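Local coordinates for protein aminoglycoside 6-adenylyltransferase (Bacillus subtilis, PDB 2PBE) that catalyses adenylyl transfer from ATP to the O-6 position of streptomycin or streptidine, also accepts GTP, and so gives the bacterium resistance to streptomycin, at residues 71-76 against 90-95; 160-165 against 247-252. All blocks are in the same frame, centred on the assembly; numbering follows the deposited sequence.

Interaction 1: 71-76 against 90-95; sequences IMMQKP and FSYIIL
F90 and Y92 meet K75 just past the end of strand 70-74, which pairs antiparallel with strand 90-96 at an edge of a mixed beta sheet. Strand 70-74 is the edge strand here within this chain and carries a classic beta bulge. F90 CE2 is 4.2 Å from K75 CD. The next residue, S91, lies beside P76. Its OG is 3.8 Å from P76 CD and is hydrogen-bonded to E77. Y92 and K75 run side by side in the same direction. K75 CG, anti to its own carbonyl carbon (chi1 -64°), lies against CD1 and CE1 of Y92. K75 CD follows it, 3.7 Å from Y92 CE1. K75 NZ continues to a salt bridge with D61. W63 meets the ring of Y92 edge-to-face. SE of the selenomethionine M73 is a looser neighbour of this ring.

I93 is bonded to Q74 in both directions. I93 N donates to Q74 O at 2.8 Å, and Q74 N donates to I93 O at 2.9 Å. Both donors lie in the planes of the carbonyls they meet. CD1 of I93 also packs on CG of P76. I94 faces M73 in a non-hydrogen-bonded pair. Their side chains lie on the same sheet face and point the same way, with I94 CG1 4.0 Å from M73 CG. The other edge of strand 90-96 pairs with strand 101-108, so 90-96 is an inner strand.

L95 stands opposite two residues, I71 and M72, which makes the bulge. L95 N donates to M72 O in a nearly straight bond (N-H...O 174°). L95 O accepts from I71 N at 2.7 Å. The side chains of I71 and L95 cross obliquely, and I71 CD1 reaches L95 CD2 at 3.8 Å.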
loop_
_atom_site.group_PDB
_atom_site.type_symbol
_atom_site.label_atom_id
_atom_site.label_comp_id
_atom_site.label_asym_id
_atom_site.label_seq_id
_atom_site.Cartn_x
_atom_site.Cartn_y
_atom_site.Cartn_z
ATOM N N ILE A 71 -6.169 22.402 -18.478
ATOM C CA ILE A 71 -6.189 23.785 -18.929
ATOM C C ILE A 71 -5.045 23.939 -19.940
ATOM O O ILE A 71 -5.220 24.548 -20.988
ATOM C CB ILE A 71 -6.007 24.742 -17.725
ATOM C CG1 ILE A 71 -7.229 24.627 -16.810
ATOM C CG2 ILE A 71 -5.790 26.170 -18.204
ATOM C CD1 ILE A 71 -7.106 25.321 -15.486
HETATM N N MSE A 72 -3.878 23.387 -19.623
HETATM C CA MSE A 72 -2.743 23.431 -20.548
HETATM C C MSE A 72 -1.642 22.498 -20.086
HETATM O O MSE A 72 -1.733 21.910 -19.003
HETATM C CB MSE A 72 -2.187 24.843 -20.671
HETATM C CG MSE A 72 -1.392 25.262 -19.470
HETATM SE SE MSE A 72 -0.562 26.992 -19.635
HETATM C CE MSE A 72 -0.567 27.460 -17.801
HETATM N N MSE A 73 -0.584 22.388 -20.889
HETATM C CA MSE A 73 0.510 21.501 -20.548
HETATM C C MSE A 73 1.824 21.966 -21.139
HETATM O O MSE A 73 1.847 22.613 -22.180
HETATM C CB MSE A 73 0.158 20.112 -21.067
HETATM C CG MSE A 73 1.250 19.088 -20.971
HETATM SE SE MSE A 73 0.648 17.456 -21.828
HETATM C CE MSE A 73 1.316 17.719 -23.628
ATOM N N GLN A 74 2.921 21.614 -20.464
ATOM C CA GLN A 74 4.257 21.968 -20.928
ATOM C C GLN A 74 5.145 20.724 -20.939
ATOM O O GLN A 74 5.103 19.916 -20.001
ATOM C CB GLN A 74 4.874 23.053 -20.030
ATOM C CG GLN A 74 6.300 23.469 -20.420
ATOM C CD GLN A 74 6.839 24.627 -19.584
ATOM O OE1 GLN A 74 6.271 25.729 -19.578
ATOM N NE2 GLN A 74 7.939 24.382 -18.864
ATOM N N LYS A 75 5.912 20.549 -22.013
ATOM C CA LYS A 75 6.834 19.419 -22.128
ATOM C C LYS A 75 8.217 20.070 -22.244
ATOM O O LYS A 75 8.684 20.371 -23.342
ATOM C CB LYS A 75 6.501 18.562 -23.347
ATOM C CG LYS A 75 5.132 17.903 -23.262
ATOM C CD LYS A 75 4.860 16.911 -24.383
ATOM C CE LYS A 75 4.492 17.575 -25.695
ATOM N NZ LYS A 75 4.462 16.592 -26.830
ATOM N N PRO A 76 8.885 20.295 -21.092
ATOM C CA PRO A 76 10.210 20.916 -20.974
ATOM C C PRO A 76 11.356 20.351 -21.809
ATOM O O PRO A 76 12.296 21.080 -22.141
ATOM C CB PRO A 76 10.503 20.809 -19.481
ATOM C CG PRO A 76 9.165 20.865 -18.871
ATOM C CD PRO A 76 8.400 19.925 -19.749
ATOM N N PHE A 90 12.169 12.903 -19.503
ATOM C CA PHE A 90 11.150 13.550 -20.295
ATOM C C PHE A 90 10.038 13.754 -19.285
ATOM O O PHE A 90 9.594 12.807 -18.635
ATOM C CB PHE A 90 10.673 12.647 -21.430
ATOM C CG PHE A 90 10.038 13.403 -22.558
ATOM C CD1 PHE A 90 10.828 14.133 -23.466
ATOM C CD2 PHE A 90 8.640 13.428 -22.699
ATOM C CE1 PHE A 90 10.232 14.884 -24.512
ATOM C CE2 PHE A 90 8.020 14.179 -23.743
ATOM C CZ PHE A 90 8.825 14.910 -24.653
ATOM N N SER A 91 9.602 14.992 -19.133
ATOM C CA SER A 91 8.559 15.264 -18.174
ATOM C C SER A 91 7.402 16.029 -18.779
ATOM O O SER A 91 7.447 16.442 -19.931
ATOM C CB SER A 91 9.149 16.038 -17.017
ATOM O OG SER A 91 9.782 17.197 -17.500
ATOM N N TYR A 92 6.365 16.218 -17.976
ATOM C CA TYR A 92 5.171 16.924 -18.386
ATOM C C TYR A 92 4.737 17.775 -17.214
ATOM O O TYR A 92 4.825 17.333 -16.073
ATOM C CB TYR A 92 4.056 15.931 -18.693
ATOM C CG TYR A 92 4.403 14.884 -19.729
ATOM C CD1 TYR A 92 4.073 15.085 -21.096
ATOM C CD2 TYR A 92 5.061 13.677 -19.362
ATOM C CE1 TYR A 92 4.384 14.104 -22.080
ATOM C CE2 TYR A 92 5.394 12.683 -20.338
ATOM C CZ TYR A 92 5.047 12.909 -21.698
ATOM O OH TYR A 92 5.343 11.972 -22.659
ATOM N N ILE A 93 4.302 19.003 -17.470
ATOM C CA ILE A 93 3.807 19.824 -16.376
ATOM C C ILE A 93 2.383 20.066 -16.824
ATOM O O ILE A 93 2.160 20.650 -17.892
ATOM C CB ILE A 93 4.553 21.181 -16.207
ATOM C CG1 ILE A 93 5.937 20.957 -15.596
ATOM C CG2 ILE A 93 3.782 22.093 -15.253
ATOM C CD1 ILE A 93 6.910 20.274 -16.490
ATOM N N ILE A 94 1.423 19.581 -16.045
ATOM C CA ILE A 94 0.022 19.731 -16.396
ATOM C C ILE A 94 -0.749 20.558 -15.380
ATOM O O ILE A 94 -0.555 20.417 -14.163
ATOM C CB ILE A 94 -0.664 18.341 -16.517
ATOM C CG1 ILE A 94 0.116 17.460 -17.484
ATOM C CG2 ILE A 94 -2.095 18.492 -17.046
ATOM C CD1 ILE A 94 -0.327 16.002 -17.471
ATOM N N LEU A 95 -1.620 21.415 -15.897
ATOM C CA LEU A 95 -2.480 22.214 -15.052
ATOM C C LEU A 95 -3.867 21.676 -15.346
ATOM O O LEU A 95 -4.429 21.936 -16.407
ATOM C CB LEU A 95 -2.396 23.701 -15.406
ATOM C CG LEU A 95 -3.295 24.546 -14.486
ATOM C CD1 LEU A 95 -2.805 24.467 -13.063
ATOM C CD2 LEU A 95 -3.352 25.978 -14.958
#

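Interaction 2: 160-165 against 247-252; sequences EFWMVS and TCYALF
F161 and F252 carry the stacking part of this contact between two nearly antiparallel helices. Their rings lie face to face, with planes 4° apart and centroids 3.7 Å apart. The side chains slide past each other in opposite directions. CG of each ring sits over the centre of the other. F161 CG is anti to its backbone N (chi1 179°), and this torsion sets the atom over the F252 ring. The overlap runs past the rings. F161 CB lies over the face of F252, 3.9 Å from the ring centroid, and F252 CB lies over the face of F161 at 3.8 Å.

W162 and Y249 supply an edge-to-face pair. CZ3 of W162 points at the centre of the Y249 ring, 3.5 Å above its plane, and the two rings are turned 54° from each other. The indole also touches F252. NE1 of W162 comes within 3.5 Å of F252 CD2, in an oblique approach.

Other apolar and polar contacts are fewer. F161 CZ is 4.1 Å from C248 CB and also comes near C248 O. The OG of S165 and the OH of Y249 are 2.8 Å apart, which fits a hydrogen bond. The position of S165 OG is less sure, because it is modelled too close to Y249 CE1.

The axes of the two segments approach no closer than 11.8 Å, and the large side chains fill the gap between them. All six touching residues are buried. Helix 177-204 packs on F161 and F252, while helix 270-283 packs on W162 and Y249. The four aromatic side chains form an aromatic cluster in the buried core of a helical bundle.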
loop_
_atom_site.group_PDB
_atom_site.type_symbol
_atom_site.label_atom_id
_atom_site.label_comp_id
_atom_site.label_asym_id
_atom_site.label_seq_id
_atom_site.Cartn_x
_atom_site.Cartn_y
_atom_site.Cartn_z
ATOM N N GLU A 160 2.949 -9.907 16.956
ATOM C CA GLU A 160 2.300 -8.647 17.293
ATOM C C GLU A 160 0.788 -8.744 17.201
ATOM O O GLU A 160 0.063 -8.287 18.090
ATOM C CB GLU A 160 2.790 -7.538 16.355
ATOM C CG GLU A 160 2.225 -6.146 16.643
ATOM C CD GLU A 160 2.739 -5.532 17.945
ATOM O OE1 GLU A 160 2.436 -4.344 18.197
ATOM O OE2 GLU A 160 3.434 -6.231 18.719
ATOM N N PHE A 161 0.314 -9.335 16.110
ATOM C CA PHE A 161 -1.118 -9.500 15.898
ATOM C C PHE A 161 -1.794 -10.156 17.095
ATOM O O PHE A 161 -2.653 -9.567 17.735
ATOM C CB PHE A 161 -1.393 -10.376 14.688
ATOM C CG PHE A 161 -2.856 -10.601 14.432
ATOM C CD1 PHE A 161 -3.608 -9.617 13.775
ATOM C CD2 PHE A 161 -3.502 -11.765 14.883
ATOM C CE1 PHE A 161 -4.996 -9.778 13.559
ATOM C CE2 PHE A 161 -4.898 -11.947 14.677
ATOM C CZ PHE A 161 -5.641 -10.934 14.005
ATOM N N TRP A 162 -1.399 -11.391 17.382
ATOM C CA TRP A 162 -2.003 -12.120 18.478
ATOM C C TRP A 162 -1.738 -11.532 19.854
ATOM O O TRP A 162 -2.625 -11.568 20.716
ATOM C CB TRP A 162 -1.578 -13.581 18.412
ATOM C CG TRP A 162 -2.051 -14.238 17.162
ATOM C CD1 TRP A 162 -1.321 -14.444 16.019
ATOM C CD2 TRP A 162 -3.366 -14.718 16.888
ATOM N NE1 TRP A 162 -2.104 -15.024 15.048
ATOM C CE2 TRP A 162 -3.363 -15.204 15.544
ATOM C CE3 TRP A 162 -4.557 -14.788 17.641
ATOM C CZ2 TRP A 162 -4.511 -15.763 14.919
ATOM C CZ3 TRP A 162 -5.729 -15.347 17.020
ATOM C CH2 TRP A 162 -5.682 -15.827 15.662
HETATM N N MSE A 163 -0.544 -10.985 20.071
HETATM C CA MSE A 163 -0.252 -10.414 21.373
HETATM C C MSE A 163 -1.114 -9.212 21.679
HETATM O O MSE A 163 -1.802 -9.189 22.699
HETATM C CB MSE A 163 1.222 -10.028 21.483
HETATM C CG MSE A 163 1.633 -9.491 22.871
HETATM SE SE MSE A 163 1.357 -10.741 24.376
HETATM C CE MSE A 163 3.101 -11.609 24.461
ATOM N N VAL A 164 -1.080 -8.211 20.811
ATOM C CA VAL A 164 -1.851 -7.013 21.045
ATOM C C VAL A 164 -3.327 -7.385 21.055
ATOM O O VAL A 164 -4.169 -6.711 21.664
ATOM C CB VAL A 164 -1.566 -5.983 19.968
ATOM C CG1 VAL A 164 -2.466 -4.772 20.140
ATOM C CG2 VAL A 164 -0.095 -5.579 20.045
ATOM N N SER A 165 -3.627 -8.482 20.380
ATOM C CA SER A 165 -4.987 -8.961 20.302
ATOM C C SER A 165 -5.553 -9.258 21.695
ATOM O O SER A 165 -6.749 -9.043 21.947
ATOM C CB SER A 165 -5.025 -10.220 19.446
ATOM O OG SER A 165 -6.347 -10.640 19.267
ATOM N N THR A 247 -13.568 -11.634 13.804
ATOM C CA THR A 247 -13.531 -11.538 12.347
ATOM C C THR A 247 -12.072 -11.349 11.904
ATOM O O THR A 247 -11.641 -11.971 10.940
ATOM C CB THR A 247 -14.460 -10.392 11.848
ATOM O OG1 THR A 247 -15.818 -10.743 12.145
ATOM C CG2 THR A 247 -14.320 -10.160 10.329
ATOM N N CYS A 248 -11.323 -10.512 12.615
ATOM C CA CYS A 248 -9.910 -10.306 12.316
ATOM C C CYS A 248 -9.173 -11.633 12.513
ATOM O O CYS A 248 -8.252 -11.966 11.766
ATOM C CB CYS A 248 -9.318 -9.250 13.237
ATOM S SG CYS A 248 -9.996 -7.593 12.953
ATOM N N TYR A 249 -9.586 -12.390 13.524
ATOM C CA TYR A 249 -8.995 -13.700 13.808
ATOM C C TYR A 249 -9.121 -14.598 12.590
ATOM O O TYR A 249 -8.127 -15.119 12.069
ATOM C CB TYR A 249 -9.716 -14.385 14.987
ATOM C CG TYR A 249 -9.225 -13.983 16.359
ATOM C CD1 TYR A 249 -8.521 -12.764 16.549
ATOM C CD2 TYR A 249 -9.449 -14.815 17.486
ATOM C CE1 TYR A 249 -8.051 -12.383 17.813
ATOM C CE2 TYR A 249 -8.969 -14.441 18.785
ATOM C CZ TYR A 249 -8.268 -13.217 18.934
ATOM O OH TYR A 249 -7.778 -12.827 20.164
ATOM N N ALA A 250 -10.368 -14.762 12.154
ATOM C CA ALA A 250 -10.698 -15.596 11.009
ATOM C C ALA A 250 -9.884 -15.206 9.789
ATOM O O ALA A 250 -9.314 -16.057 9.114
ATOM C CB ALA A 250 -12.176 -15.474 10.714
ATOM N N LEU A 251 -9.818 -13.905 9.511
ATOM C CA LEU A 251 -9.077 -13.433 8.358
ATOM C C LEU A 251 -7.571 -13.538 8.508
ATOM O O LEU A 251 -6.868 -13.751 7.525
ATOM C CB LEU A 251 -9.467 -12.001 8.041
ATOM C CG LEU A 251 -10.847 -11.895 7.393
ATOM C CD1 LEU A 251 -11.273 -10.451 7.290
ATOM C CD2 LEU A 251 -10.811 -12.541 6.000
ATOM N N PHE A 252 -7.071 -13.400 9.733
ATOM C CA PHE A 252 -5.628 -13.477 9.924
ATOM C C PHE A 252 -5.126 -14.888 9.736
ATOM O O PHE A 252 -4.021 -15.088 9.242
ATOM C CB PHE A 252 -5.203 -12.997 11.318
ATOM C CG PHE A 252 -3.766 -12.575 11.375
ATOM C CD1 PHE A 252 -3.367 -11.379 10.761
ATOM C CD2 PHE A 252 -2.797 -13.377 12.005
ATOM C CE1 PHE A 252 -1.996 -10.964 10.768
ATOM C CE2 PHE A 252 -1.407 -12.985 12.028
ATOM C CZ PHE A 252 -1.012 -11.771 11.403
#

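Overall arrangement
The two contacts lie on opposite sides of the chain's centre. Their own centres are about 47 Å apart, and their nearest atoms about 38 Å. They come in series along the chain, and interaction 1 is complete before interaction 2 begins. Interaction 1 joins strands 70-74 and 90-96 at one edge of the mixed sheet. Interaction 2 joins helices 151-173 and 238-263 in the helical part that follows most of that sheet. The contacts share no strand or helix, though all four segments belong to the streptomycin adenylyltransferase family region. Each belongs to a different part of the enzyme, the sheet edge or the helical bundle.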